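Local coordinates for designed helical repeat protein (Synthetic construct, PDB 5CWD), which has no known natural function, being a computationally designed helical repeat protein built to explore repeat architectures, at residues 88-99 with 131-140. Numbering follows the deposited sequence.
Sequences KEAARSFCEAAA and EAARSFCEAA
Lys88 and Glu131 make the polar link between these two helices: NZ of Lys88 donates to OE1 of Glu131 at 2.8 Å, a salt bridge that meets the carboxylate on its syn side, 23° out of its plane, with the two side chains crossing at about a right angle. A bend at the end of the lysine chain (chi4 -66°) turns the ammonium to the acid. Next along, Arg92 NH1 comes within 3.0 Å of Ser135 OG, but the angle is too poor for a hydrogen bond. That hydroxyl instead donates a hydrogen bond within its own helix, to Glu131 O, which also accepts from Ser135 N; the two donors arrive from opposite faces of the carbonyl plane.

Farther along, the contact turns apolar. Ala99 CB sits over the centre of the Phe136 ring in a CH-pi contact, 3.6 Å from the centroid, and also packs against Ala139 CB. The backbone acceptor Cys95 O, 3.7 Å from Phe136 CD2, is already satisfied by Ala99 N. A serine in place of Phe136 would probably leave Ala99 without its aromatic platform and open a gap toward Ala159 and Val163 of helix 150-167. The axes approach to 8.1 Å and run in the same general direction at 38°, a spacing consistent with the small Ala99 and Ala139: the side-by-side helix packing of a designed alpha-helical repeat protein.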
loop_
_atom_site.group_PDB
_atom_site.type_symbol
_atom_site.label_atom_id
_atom_site.label_comp_id
_atom_site.label_asym_id
_atom_site.label_seq_id
_atom_site.Cartn_x
_atom_site.Cartn_y
_atom_site.Cartn_z
ATOM N N LYS A 88 -4.535 -7.324 -8.854
ATOM C CA LYS A 88 -5.696 -6.647 -8.289
ATOM C C LYS A 88 -5.672 -6.750 -6.765
ATOM O O LYS A 88 -5.879 -5.764 -6.051
ATOM C CB LYS A 88 -6.978 -7.259 -8.852
ATOM C CG LYS A 88 -8.057 -6.263 -9.215
ATOM C CD LYS A 88 -9.156 -6.944 -10.018
ATOM C CE LYS A 88 -10.321 -6.011 -10.277
ATOM N NZ LYS A 88 -11.019 -5.638 -9.017
ATOM N N GLU A 89 -5.409 -7.962 -6.283
ATOM C CA GLU A 89 -5.266 -8.232 -4.857
ATOM C C GLU A 89 -4.191 -7.344 -4.246
ATOM O O GLU A 89 -4.438 -6.613 -3.276
ATOM C CB GLU A 89 -4.915 -9.709 -4.638
ATOM C CG GLU A 89 -4.697 -10.123 -3.185
ATOM C CD GLU A 89 -5.995 -10.357 -2.431
ATOM O OE1 GLU A 89 -6.934 -9.546 -2.585
ATOM O OE2 GLU A 89 -6.076 -11.356 -1.684
ATOM N N ALA A 90 -2.996 -7.433 -4.823
ATOM C CA ALA A 90 -1.856 -6.635 -4.399
ATOM C C ALA A 90 -2.244 -5.175 -4.278
ATOM O O ALA A 90 -2.068 -4.556 -3.229
ATOM C CB ALA A 90 -0.714 -6.795 -5.382
ATOM N N ALA A 91 -2.794 -4.637 -5.356
ATOM C CA ALA A 91 -3.155 -3.231 -5.411
ATOM C C ALA A 91 -4.189 -2.879 -4.351
ATOM O O ALA A 91 -4.087 -1.836 -3.703
ATOM C CB ALA A 91 -3.672 -2.885 -6.785
ATOM N N ARG A 92 -5.186 -3.742 -4.179
ATOM C CA ARG A 92 -6.206 -3.515 -3.159
ATOM C C ARG A 92 -5.586 -3.452 -1.767
ATOM O O ARG A 92 -5.844 -2.514 -1.004
ATOM C CB ARG A 92 -7.269 -4.610 -3.202
ATOM C CG ARG A 92 -8.441 -4.367 -2.256
ATOM C CD ARG A 92 -9.430 -5.522 -2.273
ATOM N NE ARG A 92 -9.893 -5.826 -3.624
ATOM C CZ ARG A 92 -10.741 -5.068 -4.313
ATOM N NH1 ARG A 92 -11.220 -3.947 -3.786
ATOM N NH2 ARG A 92 -11.105 -5.429 -5.536
ATOM N N SER A 93 -4.773 -4.452 -1.440
ATOM C CA SER A 93 -4.120 -4.500 -0.134
ATOM C C SER A 93 -3.253 -3.262 0.078
ATOM O O SER A 93 -3.296 -2.633 1.141
ATOM C CB SER A 93 -3.275 -5.768 0.001
ATOM O OG SER A 93 -2.265 -5.818 -0.992
ATOM N N PHE A 94 -2.472 -2.920 -0.943
ATOM C CA PHE A 94 -1.641 -1.724 -0.916
ATOM C C PHE A 94 -2.476 -0.485 -0.615
ATOM O O PHE A 94 -2.150 0.289 0.288
ATOM C CB PHE A 94 -0.919 -1.557 -2.254
ATOM C CG PHE A 94 0.175 -0.524 -2.235
ATOM C CD1 PHE A 94 -0.123 0.827 -2.170
ATOM C CD2 PHE A 94 1.505 -0.907 -2.294
ATOM C CE1 PHE A 94 0.881 1.770 -2.159
ATOM C CE2 PHE A 94 2.514 0.036 -2.281
ATOM C CZ PHE A 94 2.202 1.375 -2.215
ATOM N N CYS A 95 -3.550 -0.300 -1.380
ATOM C CA CYS A 95 -4.427 0.853 -1.203
ATOM C C CYS A 95 -5.024 0.912 0.197
ATOM O O CYS A 95 -4.968 1.950 0.857
ATOM C CB CYS A 95 -5.552 0.831 -2.236
ATOM S SG CYS A 95 -5.010 1.200 -3.915
ATOM N N GLU A 96 -5.602 -0.198 0.644
ATOM C CA GLU A 96 -6.195 -0.254 1.977
ATOM C C GLU A 96 -5.162 0.074 3.060
ATOM O O GLU A 96 -5.401 0.933 3.917
ATOM C CB GLU A 96 -6.816 -1.632 2.219
ATOM C CG GLU A 96 -8.044 -1.905 1.350
ATOM C CD GLU A 96 -8.559 -3.330 1.471
ATOM O OE1 GLU A 96 -7.889 -4.163 2.119
ATOM O OE2 GLU A 96 -9.641 -3.615 0.912
ATOM N N ALA A 97 -4.011 -0.594 3.010
ATOM C CA ALA A 97 -2.941 -0.337 3.973
ATOM C C ALA A 97 -2.500 1.124 3.919
ATOM O O ALA A 97 -2.240 1.748 4.951
ATOM C CB ALA A 97 -1.763 -1.254 3.710
ATOM N N ALA A 98 -2.420 1.663 2.707
ATOM C CA ALA A 98 -2.057 3.061 2.514
ATOM C C ALA A 98 -3.079 3.982 3.165
ATOM O O ALA A 98 -2.719 4.949 3.833
ATOM C CB ALA A 98 -1.936 3.375 1.034
ATOM N N ALA A 99 -4.356 3.680 2.960
ATOM C CA ALA A 99 -5.426 4.475 3.544
ATOM C C ALA A 99 -5.353 4.414 5.060
ATOM O O ALA A 99 -5.497 5.431 5.735
ATOM C CB ALA A 99 -6.777 3.989 3.060
ATOM N N GLU A 131 -12.565 1.623 -8.523
ATOM C CA GLU A 131 -12.502 0.583 -7.502
ATOM C C GLU A 131 -11.398 0.859 -6.488
ATOM O O GLU A 131 -11.584 0.667 -5.287
ATOM C CB GLU A 131 -12.280 -0.781 -8.151
ATOM C CG GLU A 131 -13.395 -1.200 -9.089
ATOM C CD GLU A 131 -13.162 -2.574 -9.684
ATOM O OE1 GLU A 131 -12.062 -3.128 -9.483
ATOM O OE2 GLU A 131 -14.081 -3.101 -10.350
ATOM N N ALA A 132 -10.250 1.311 -6.982
ATOM C CA ALA A 132 -9.120 1.638 -6.123
ATOM C C ALA A 132 -9.488 2.759 -5.163
ATOM O O ALA A 132 -9.309 2.643 -3.947
ATOM C CB ALA A 132 -7.925 2.035 -6.958
ATOM N N ALA A 133 -10.007 3.846 -5.723
ATOM C CA ALA A 133 -10.437 4.990 -4.932
ATOM C C ALA A 133 -11.460 4.572 -3.880
ATOM O O ALA A 133 -11.371 4.959 -2.711
ATOM C CB ALA A 133 -11.018 6.055 -5.835
ATOM N N ARG A 134 -12.426 3.772 -4.316
ATOM C CA ARG A 134 -13.496 3.294 -3.451
ATOM C C ARG A 134 -12.930 2.442 -2.318
ATOM O O ARG A 134 -13.329 2.585 -1.161
ATOM C CB ARG A 134 -14.511 2.499 -4.270
ATOM C CG ARG A 134 -15.852 2.285 -3.595
ATOM C CD ARG A 134 -16.820 1.604 -4.547
ATOM N NE ARG A 134 -17.910 0.930 -3.848
ATOM C CZ ARG A 134 -18.753 0.078 -4.424
ATOM N NH1 ARG A 134 -18.637 -0.213 -5.713
ATOM N NH2 ARG A 134 -19.716 -0.491 -3.708
ATOM N N SER A 135 -11.996 1.559 -2.661
ATOM C CA SER A 135 -11.317 0.735 -1.669
ATOM C C SER A 135 -10.604 1.610 -0.646
ATOM O O SER A 135 -10.734 1.401 0.562
ATOM C CB SER A 135 -10.313 -0.203 -2.341
ATOM O OG SER A 135 -10.951 -1.042 -3.289
ATOM N N PHE A 136 -9.847 2.583 -1.146
ATOM C CA PHE A 136 -9.137 3.535 -0.294
ATOM C C PHE A 136 -10.088 4.229 0.679
ATOM O O PHE A 136 -9.937 4.128 1.911
ATOM C CB PHE A 136 -8.428 4.575 -1.163
ATOM C CG PHE A 136 -7.421 5.413 -0.423
ATOM C CD1 PHE A 136 -7.828 6.423 0.433
ATOM C CD2 PHE A 136 -6.062 5.205 -0.605
ATOM C CE1 PHE A 136 -6.899 7.205 1.100
ATOM C CE2 PHE A 136 -5.130 5.981 0.062
ATOM C CZ PHE A 136 -5.550 6.982 0.915
ATOM N N CYS A 137 -11.070 4.929 0.120
ATOM C CA CYS A 137 -12.019 5.676 0.927
ATOM C C CYS A 137 -12.692 4.760 1.943
ATOM O O CYS A 137 -12.713 5.049 3.142
ATOM C CB CYS A 137 -13.068 6.347 0.042
ATOM S SG CYS A 137 -14.141 7.507 0.923
ATOM N N GLU A 138 -13.218 3.638 1.462
ATOM C CA GLU A 138 -13.948 2.724 2.327
ATOM C C GLU A 138 -13.037 2.169 3.417
ATOM O O GLU A 138 -13.475 1.954 4.545
ATOM C CB GLU A 138 -14.560 1.584 1.514
ATOM C CG GLU A 138 -15.609 0.767 2.271
ATOM C CD GLU A 138 -16.887 1.547 2.555
ATOM O OE1 GLU A 138 -16.990 2.718 2.131
ATOM O OE2 GLU A 138 -17.793 0.981 3.203
ATOM N N ALA A 139 -11.769 1.941 3.085
ATOM C CA ALA A 139 -10.798 1.494 4.079
ATOM C C ALA A 139 -10.636 2.555 5.158
ATOM O O ALA A 139 -10.673 2.254 6.356
ATOM C CB ALA A 139 -9.462 1.192 3.428
ATOM N N ALA A 140 -10.452 3.799 4.725
ATOM C CA ALA A 140 -10.376 4.915 5.663
ATOM C C ALA A 140 -11.603 4.967 6.580
ATOM O O ALA A 140 -11.474 5.002 7.811
ATOM C CB ALA A 140 -10.229 6.220 4.913
#